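Local coordinates for major capsid protein P2 (Pseudoalteromonas phage pm2, PDB 2VVF) that forms the main building block of the phage's icosahedral outer shell, as a homotrimer whose subunits each contain two jelly rolls, at residues 98-103 / 227-232; 5-10 / 21-26; 204-209 / 223-228. All blocks are in the same frame, centred on the assembly; numbering follows the deposited sequence.

In the fold
The three contacts sample both jelly rolls of one subunit and the interface between them. Contact 2 (5-10 / 21-26) lies in the N-terminal jelly roll, contact 3 (204-209 / 223-228) in the C-terminal one, with centres about 35 Å apart on opposite sides of the chain's centre. Contact 1 (98-103 / 227-232) joins the two halves. It shares Gly227 and Asp228 with contact 3, about 14 Å away between centres, and touches it where Val229 CA packs on Met224 SD at 3.8 Å. Contacts 1 and 2 do not touch; their centres are about 27 Å apart. The bound calcium ion, at Ala105, Pro141 and Trp143, lies about 6 Å from the side chain of Met103 in contact 1.

Contact 1. Residues 98-103 / 227-232; sequences LVQQRM and GDVYQS
The amide of Gln100 turns one face to Val229, whose CG1 methyl stands well off the amide plane, 3.9 Å from Gln100 CD. The two side chains cross at about a right angle, and the bend of the glutamine chain at chi2 (45°) carries its amide over that methyl. Two other flat groups are met from within their own segments: Leu98 CD2 sits over one face of the Arg102 guanidinium, displaced from its middle, at a height of 3.9 Å, and the ring of Tyr230 has Asp228 OD1 in plane at its edge. Val229 also aims CG2 at Met103 CE, 4.2 Å away, although the placement of that methionine end is doubtful.

The short 3-10 turn that presents Val229 is pinned by side chains. Asp228 OD1 accepts from Tyr230 N at 3.1 Å, making an Asx turn, and this donor comes from above the carboxylate plane. Asp228 OD2 takes Gln231 NE2 at 2.9 Å, again from above. Val229 O is gripped twice by one residue, by Ser232 OG at 2.6 Å and by Ser232 N.

Helix 97-102 belongs to the N-terminal jelly roll and the turn to the C-terminal one, so the contact spans both halves of the double jelly-roll subunit. Outside this chain, Arg102 of the third subunit forms a salt bridge with Asp228 OD2. Nearby, Gly227 is hydrogen-bonded through its backbone to Lys91. No hydrogen bond links the two segments themselves, which implies that 98-103 and 227-232 meet by van der Waals packing alone.

Contact 2. Residues 5-10 / 21-26; sequences LNLNSI and IKLPIG
Ile21 and Leu23, which meet Ile10 and Leu7 across this contact, spend their backbone hydrogen bonds on strand 114-120, with Ile116 and Cys114 respectively, and no polar bond runs between the two segments. What joins 5-10 to 21-26 is therefore a pair of aliphatic contacts. In the first, Ile10 lays CD1 against Ile21, 3.7 Å from Ile21 CG1. The same methyl, Ile10 CD1, is 3.8 Å from Ile21 CD1. With chi2 near 180° in both (173° in Ile10), the CG1-CD1 arms are extended and pass at a slant. The backbones are also near here, with Ile10 CA 6.3 Å from Ile21 CA.

The topology is that of a jelly roll: strand 3-6 pairs with strand 128-136 in one sheet, whereas strand 18-23 is the outermost strand, within this chain, of the other. The contact thus runs from the connection that follows strand 3-6 to the edge strand of the other sheet, and Leu34 of strand 28-37 touches both Ile10 and Ile21. Farther along, Leu7 and Leu23 meet through one methyl each, Leu7 CD2 lying 3.8 Å from Leu23 CD2, although Leu7 CA and Leu23 CA are separated by 8.1 Å. Leu7 also packs on Ala131 and Ala133 of strand 128-136, and Leu23 on Tyr29 and Ile32. Just before Leu7, Asn6 N donates to Asp196 OD2 of the second subunit.

Contact 3. Residues 204-209 / 223-228; sequences DYILEQ and FMLEGD
Leu225, at the second position of a type I beta turn running from Met224 to Gly227, fits against helix 200-209 of the C-terminal jelly roll. The helix follows strand 192-199 and the turn follows strand 218-222, so two connections between strands are packed together here.

The apolar contacts carry the pairing. Leu225 points at the helix and divides its two methyls between consecutive residues: Leu225 CD1 lies 3.8 Å from Ile206 CG2, and Leu225 CD2 lies 3.9 Å from Leu207 CD2. Its CG is anti to the carbonyl carbon (chi1 -75°), which sends the fork outward from the turn, and its side chain crosses each partner at about a right angle. Ile206 takes part with its branch methyl rather than its longer arm. Leu207 starts from a CB directed away from the turn, yet its CD2 swings back to the leucine. All three residues are buried; Ile206 also packs on Leu198, and Leu207 on Thr220.

Ionic and polar groups face the third subunit: Glu226 OE1 forms a salt bridge with Arg102 of that subunit, and Tyr205 OH is hydrogen-bonded to Ser82 OG of that subunit.

The backbone hydrogen bonds shape each side separately, and none runs between the segments. Helical bonds join Glu208 N to Asp204 O at 3.1 Å and Gln209 N to Tyr205 O at 2.9 Å. The turn closes through Gly227 N, which donates to Met224 O at 2.9 Å; at the positive phi of Gly227 (93°) a side chain would jam against Glu226 O, which suits glycine.

Contact 1. Residues 98-103 / 227-232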
# COMPACT_ATOMS: atom_id res chain seq x y z
N LEU A 98 10.55 6.11 2.42
CA LEU A 98 11.49 6.14 1.30
C LEU A 98 12.94 6.01 1.77
O LEU A 98 13.74 5.30 1.16
CB LEU A 98 11.31 7.43 0.49
CG LEU A 98 10.26 7.42 -0.62
CD1 LEU A 98 10.19 8.77 -1.32
CD2 LEU A 98 10.54 6.30 -1.61
N VAL A 99 13.27 6.70 2.86
CA VAL A 99 14.62 6.65 3.40
C VAL A 99 14.94 5.26 3.94
O VAL A 99 16.05 4.75 3.75
CB VAL A 99 14.83 7.73 4.49
CG1 VAL A 99 16.09 7.45 5.29
CG2 VAL A 99 14.89 9.12 3.86
N GLN A 100 13.96 4.65 4.59
CA GLN A 100 14.13 3.32 5.16
C GLN A 100 14.26 2.24 4.09
O GLN A 100 14.92 1.22 4.31
CB GLN A 100 12.96 2.99 6.10
CG GLN A 100 13.28 1.94 7.15
CD GLN A 100 14.62 2.16 7.81
OE1 GLN A 100 15.67 1.79 7.28
NE2 GLN A 100 14.60 2.78 8.99
N GLN A 101 13.63 2.46 2.94
CA GLN A 101 13.69 1.51 1.84
C GLN A 101 14.98 1.65 1.05
O GLN A 101 15.66 0.67 0.75
CB GLN A 101 12.49 1.69 0.90
CG GLN A 101 11.15 1.64 1.59
CD GLN A 101 10.05 2.28 0.77
OE1 GLN A 101 10.28 2.72 -0.36
NE2 GLN A 101 8.85 2.36 1.33
N ARG A 102 15.32 2.89 0.70
CA ARG A 102 16.52 3.18 -0.08
C ARG A 102 17.80 2.90 0.70
O ARG A 102 18.87 2.73 0.11
CB ARG A 102 16.51 4.64 -0.55
CG ARG A 102 15.27 5.03 -1.35
CD ARG A 102 15.17 6.54 -1.51
NE ARG A 102 14.40 6.91 -2.69
CZ ARG A 102 13.99 8.15 -2.95
NH1 ARG A 102 13.29 8.40 -4.04
NH2 ARG A 102 14.30 9.14 -2.12
N MET A 103 17.69 2.85 2.02
CA MET A 103 18.85 2.60 2.87
C MET A 103 19.48 1.23 2.63
O MET A 103 20.58 0.95 3.10
CB MET A 103 18.48 2.77 4.35
CG MET A 103 18.91 1.62 5.24
SD MET A 103 18.49 1.92 6.97
CE MET A 103 18.01 0.28 7.49
N GLY A 227 7.38 -3.93 8.64
CA GLY A 227 8.27 -3.18 7.76
C GLY A 227 9.23 -2.34 8.59
O GLY A 227 10.07 -1.63 8.05
N ASP A 228 9.09 -2.43 9.91
CA ASP A 228 9.95 -1.70 10.83
C ASP A 228 11.25 -2.46 11.07
O ASP A 228 11.24 -3.58 11.58
CB ASP A 228 9.23 -1.46 12.15
CG ASP A 228 10.04 -0.61 13.11
OD1 ASP A 228 11.06 -0.04 12.68
OD2 ASP A 228 9.67 -0.53 14.30
N VAL A 229 12.37 -1.85 10.67
CA VAL A 229 13.68 -2.47 10.82
C VAL A 229 14.05 -2.71 12.28
O VAL A 229 14.84 -3.60 12.59
CB VAL A 229 14.77 -1.67 10.09
CG1 VAL A 229 15.03 -0.34 10.79
CG2 VAL A 229 16.05 -2.48 9.99
N TYR A 230 13.47 -1.91 13.18
CA TYR A 230 13.76 -2.00 14.61
C TYR A 230 13.05 -3.18 15.27
O TYR A 230 13.19 -3.40 16.47
CB TYR A 230 13.36 -0.71 15.31
CG TYR A 230 14.29 0.45 15.03
CD1 TYR A 230 15.51 0.56 15.69
CD2 TYR A 230 13.94 1.44 14.12
CE1 TYR A 230 16.36 1.63 15.44
CE2 TYR A 230 14.78 2.51 13.86
CZ TYR A 230 15.99 2.59 14.53
OH TYR A 230 16.83 3.66 14.28
N GLN A 231 12.26 -3.91 14.49
CA GLN A 231 11.53 -5.05 15.01
C GLN A 231 12.36 -6.31 14.80
O GLN A 231 12.09 -7.36 15.39
CB GLN A 231 10.18 -5.20 14.32
CG GLN A 231 9.08 -4.30 14.87
CD GLN A 231 9.38 -3.78 16.27
OE1 GLN A 231 9.33 -4.54 17.24
NE2 GLN A 231 9.64 -2.49 16.38
N SER A 232 13.37 -6.20 13.95
CA SER A 232 14.25 -7.33 13.65
C SER A 232 15.11 -7.68 14.85
O SER A 232 15.25 -6.89 15.78
CB SER A 232 15.14 -7.00 12.44
OG SER A 232 16.01 -5.93 12.73

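Contact 2. Residues 5-10 / 21-26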
# COMPACT_ATOMS: atom_id res chain seq x y z
N LEU A 5 19.91 1.73 -16.94
CA LEU A 5 20.94 1.34 -17.90
C LEU A 5 20.88 -0.12 -18.32
O LEU A 5 20.61 -1.01 -17.51
CB LEU A 5 22.33 1.63 -17.32
CG LEU A 5 23.01 2.94 -17.71
CD1 LEU A 5 22.03 4.10 -17.63
CD2 LEU A 5 24.21 3.19 -16.81
N ASN A 6 21.20 -0.36 -19.59
CA ASN A 6 21.28 -1.72 -20.11
C ASN A 6 22.70 -2.18 -19.85
O ASN A 6 23.63 -1.79 -20.57
CB ASN A 6 21.00 -1.72 -21.62
CG ASN A 6 19.52 -1.89 -21.94
OD1 ASN A 6 18.88 -2.82 -21.46
ND2 ASN A 6 18.99 -1.01 -22.78
N LEU A 7 22.89 -2.95 -18.79
CA LEU A 7 24.22 -3.43 -18.42
C LEU A 7 24.96 -4.07 -19.58
O LEU A 7 24.35 -4.57 -20.53
CB LEU A 7 24.12 -4.41 -17.24
CG LEU A 7 24.47 -3.85 -15.86
CD1 LEU A 7 24.35 -2.33 -15.84
CD2 LEU A 7 23.60 -4.48 -14.79
N ASN A 8 26.29 -4.05 -19.51
CA ASN A 8 27.12 -4.64 -20.55
C ASN A 8 26.76 -6.11 -20.72
O ASN A 8 26.24 -6.74 -19.80
CB ASN A 8 28.60 -4.50 -20.20
CG ASN A 8 29.16 -3.15 -20.60
OD1 ASN A 8 28.57 -2.43 -21.40
ND2 ASN A 8 30.32 -2.80 -20.04
N SER A 9 27.02 -6.64 -21.91
CA SER A 9 26.71 -8.04 -22.20
C SER A 9 27.42 -8.99 -21.24
O SER A 9 28.58 -8.78 -20.90
CB SER A 9 27.08 -8.37 -23.65
OG SER A 9 27.47 -9.73 -23.78
N ILE A 10 26.71 -10.02 -20.80
CA ILE A 10 27.29 -11.01 -19.89
C ILE A 10 28.18 -11.95 -20.70
O ILE A 10 27.73 -12.59 -21.64
CB ILE A 10 26.20 -11.78 -19.11
CG1 ILE A 10 25.36 -10.81 -18.27
CG2 ILE A 10 26.84 -12.83 -18.21
CD1 ILE A 10 24.17 -11.46 -17.60
N ILE A 21 28.28 -11.25 -13.36
CA ILE A 21 27.76 -9.94 -13.73
C ILE A 21 28.60 -8.89 -13.01
O ILE A 21 28.33 -8.54 -11.86
CB ILE A 21 26.27 -9.79 -13.38
CG1 ILE A 21 25.42 -10.75 -14.22
CG2 ILE A 21 25.81 -8.34 -13.60
CD1 ILE A 21 23.94 -10.66 -13.93
N LYS A 22 29.65 -8.43 -13.68
CA LYS A 22 30.55 -7.44 -13.09
C LYS A 22 29.94 -6.05 -13.17
O LYS A 22 29.71 -5.52 -14.26
CB LYS A 22 31.91 -7.48 -13.77
CG LYS A 22 32.50 -8.88 -13.87
CD LYS A 22 33.98 -8.85 -14.20
CE LYS A 22 34.62 -10.21 -14.00
NZ LYS A 22 36.10 -10.15 -14.03
N LEU A 23 29.66 -5.47 -12.01
CA LEU A 23 29.05 -4.15 -11.94
C LEU A 23 30.08 -3.04 -11.81
O LEU A 23 31.00 -3.11 -11.00
CB LEU A 23 28.05 -4.09 -10.78
CG LEU A 23 27.02 -5.22 -10.75
CD1 LEU A 23 26.36 -5.31 -9.38
CD2 LEU A 23 25.98 -5.03 -11.84
N PRO A 24 29.92 -2.01 -12.64
CA PRO A 24 30.82 -0.86 -12.62
C PRO A 24 30.69 -0.09 -11.32
O PRO A 24 29.58 0.21 -10.86
CB PRO A 24 30.30 -0.02 -13.79
CG PRO A 24 29.79 -1.03 -14.76
CD PRO A 24 29.30 -2.21 -13.96
N ILE A 25 31.83 0.22 -10.71
CA ILE A 25 31.85 0.94 -9.44
C ILE A 25 31.68 2.45 -9.63
O ILE A 25 32.12 3.01 -10.64
CB ILE A 25 33.13 0.62 -8.64
CG1 ILE A 25 33.04 -0.77 -8.01
CG2 ILE A 25 33.38 1.69 -7.58
CD1 ILE A 25 33.06 -1.90 -9.01
N GLY A 26 31.05 3.09 -8.66
CA GLY A 26 30.84 4.53 -8.72
C GLY A 26 29.47 4.98 -8.24
O GLY A 26 29.36 5.95 -7.49

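Contact 3. Residues 204-209 / 223-228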
# COMPACT_ATOMS: atom_id res chain seq x y z
N ASP A 204 1.53 -19.08 9.46
CA ASP A 204 1.23 -18.71 8.08
C ASP A 204 0.09 -17.70 7.99
O ASP A 204 0.03 -16.90 7.06
CB ASP A 204 0.91 -19.95 7.25
CG ASP A 204 2.14 -20.82 7.01
OD1 ASP A 204 3.21 -20.51 7.57
OD2 ASP A 204 2.03 -21.81 6.25
N TYR A 205 -0.81 -17.73 8.97
CA TYR A 205 -1.93 -16.80 9.00
C TYR A 205 -1.43 -15.39 9.31
O TYR A 205 -1.86 -14.42 8.70
CB TYR A 205 -2.98 -17.24 10.03
CG TYR A 205 -4.07 -16.22 10.27
CD1 TYR A 205 -5.10 -16.05 9.36
CD2 TYR A 205 -4.05 -15.42 11.40
CE1 TYR A 205 -6.10 -15.11 9.58
CE2 TYR A 205 -5.04 -14.47 11.63
CZ TYR A 205 -6.06 -14.33 10.71
OH TYR A 205 -7.05 -13.39 10.93
N ILE A 206 -0.50 -15.30 10.26
CA ILE A 206 0.07 -14.01 10.64
C ILE A 206 0.86 -13.43 9.47
O ILE A 206 0.81 -12.23 9.20
CB ILE A 206 0.93 -14.12 11.91
CG1 ILE A 206 0.09 -14.63 13.08
CG2 ILE A 206 1.53 -12.77 12.25
CD1 ILE A 206 0.91 -15.11 14.26
N LEU A 207 1.59 -14.29 8.76
CA LEU A 207 2.38 -13.87 7.61
C LEU A 207 1.46 -13.22 6.57
O LEU A 207 1.69 -12.09 6.15
CB LEU A 207 3.11 -15.06 6.99
CG LEU A 207 4.36 -15.58 7.70
CD1 LEU A 207 4.82 -16.89 7.08
CD2 LEU A 207 5.48 -14.55 7.67
N GLU A 208 0.43 -13.96 6.16
CA GLU A 208 -0.52 -13.46 5.18
C GLU A 208 -1.23 -12.21 5.69
O GLU A 208 -1.63 -11.35 4.91
CB GLU A 208 -1.56 -14.54 4.86
CG GLU A 208 -1.00 -15.78 4.20
CD GLU A 208 -2.06 -16.82 3.91
OE1 GLU A 208 -2.76 -17.23 4.86
OE2 GLU A 208 -2.19 -17.23 2.74
N GLN A 209 -1.38 -12.12 7.00
CA GLN A 209 -2.03 -10.99 7.63
C GLN A 209 -1.27 -9.69 7.36
O GLN A 209 -1.82 -8.60 7.47
CB GLN A 209 -2.14 -11.21 9.14
CG GLN A 209 -3.22 -10.41 9.83
CD GLN A 209 -3.12 -10.48 11.34
OE1 GLN A 209 -2.40 -9.70 11.96
NE2 GLN A 209 -3.81 -11.44 11.93
N PHE A 223 10.67 -11.22 11.15
CA PHE A 223 10.87 -10.31 12.28
C PHE A 223 10.61 -8.86 11.87
O PHE A 223 10.78 -7.94 12.67
CB PHE A 223 12.29 -10.44 12.84
CG PHE A 223 12.59 -11.79 13.43
CD1 PHE A 223 11.93 -12.21 14.58
CD2 PHE A 223 13.54 -12.61 12.86
CE1 PHE A 223 12.22 -13.45 15.13
CE2 PHE A 223 13.83 -13.85 13.41
CZ PHE A 223 13.16 -14.27 14.55
N MET A 224 10.20 -8.66 10.62
CA MET A 224 9.92 -7.33 10.11
C MET A 224 8.57 -7.27 9.41
O MET A 224 8.43 -6.63 8.36
CB MET A 224 11.02 -6.89 9.14
CG MET A 224 12.36 -6.62 9.80
SD MET A 224 13.45 -5.62 8.76
CE MET A 224 13.24 -6.43 7.17
N LEU A 225 7.58 -7.94 9.98
CA LEU A 225 6.24 -8.00 9.41
C LEU A 225 5.62 -6.62 9.17
O LEU A 225 4.91 -6.41 8.18
CB LEU A 225 5.32 -8.86 10.27
CG LEU A 225 5.53 -10.37 10.16
CD1 LEU A 225 4.87 -11.11 11.32
CD2 LEU A 225 5.02 -10.90 8.83
N GLU A 226 5.90 -5.68 10.06
CA GLU A 226 5.36 -4.32 9.94
C GLU A 226 6.19 -3.45 8.99
O GLU A 226 5.78 -2.36 8.61
CB GLU A 226 5.30 -3.65 11.31
CG GLU A 226 4.29 -4.24 12.26
CD GLU A 226 4.29 -3.53 13.60
OE1 GLU A 226 5.25 -3.72 14.37
OE2 GLU A 226 3.35 -2.75 13.85
N GLY A 227 7.38 -3.93 8.64
CA GLY A 227 8.27 -3.18 7.76
C GLY A 227 9.23 -2.34 8.59
O GLY A 227 10.07 -1.63 8.05
N ASP A 228 9.09 -2.43 9.91
CA ASP A 228 9.95 -1.70 10.83
C ASP A 228 11.25 -2.46 11.07
O ASP A 228 11.24 -3.58 11.58
CB ASP A 228 9.23 -1.46 12.15
CG ASP A 228 10.04 -0.61 13.11
OD1 ASP A 228 11.06 -0.04 12.68
OD2 ASP A 228 9.67 -0.53 14.30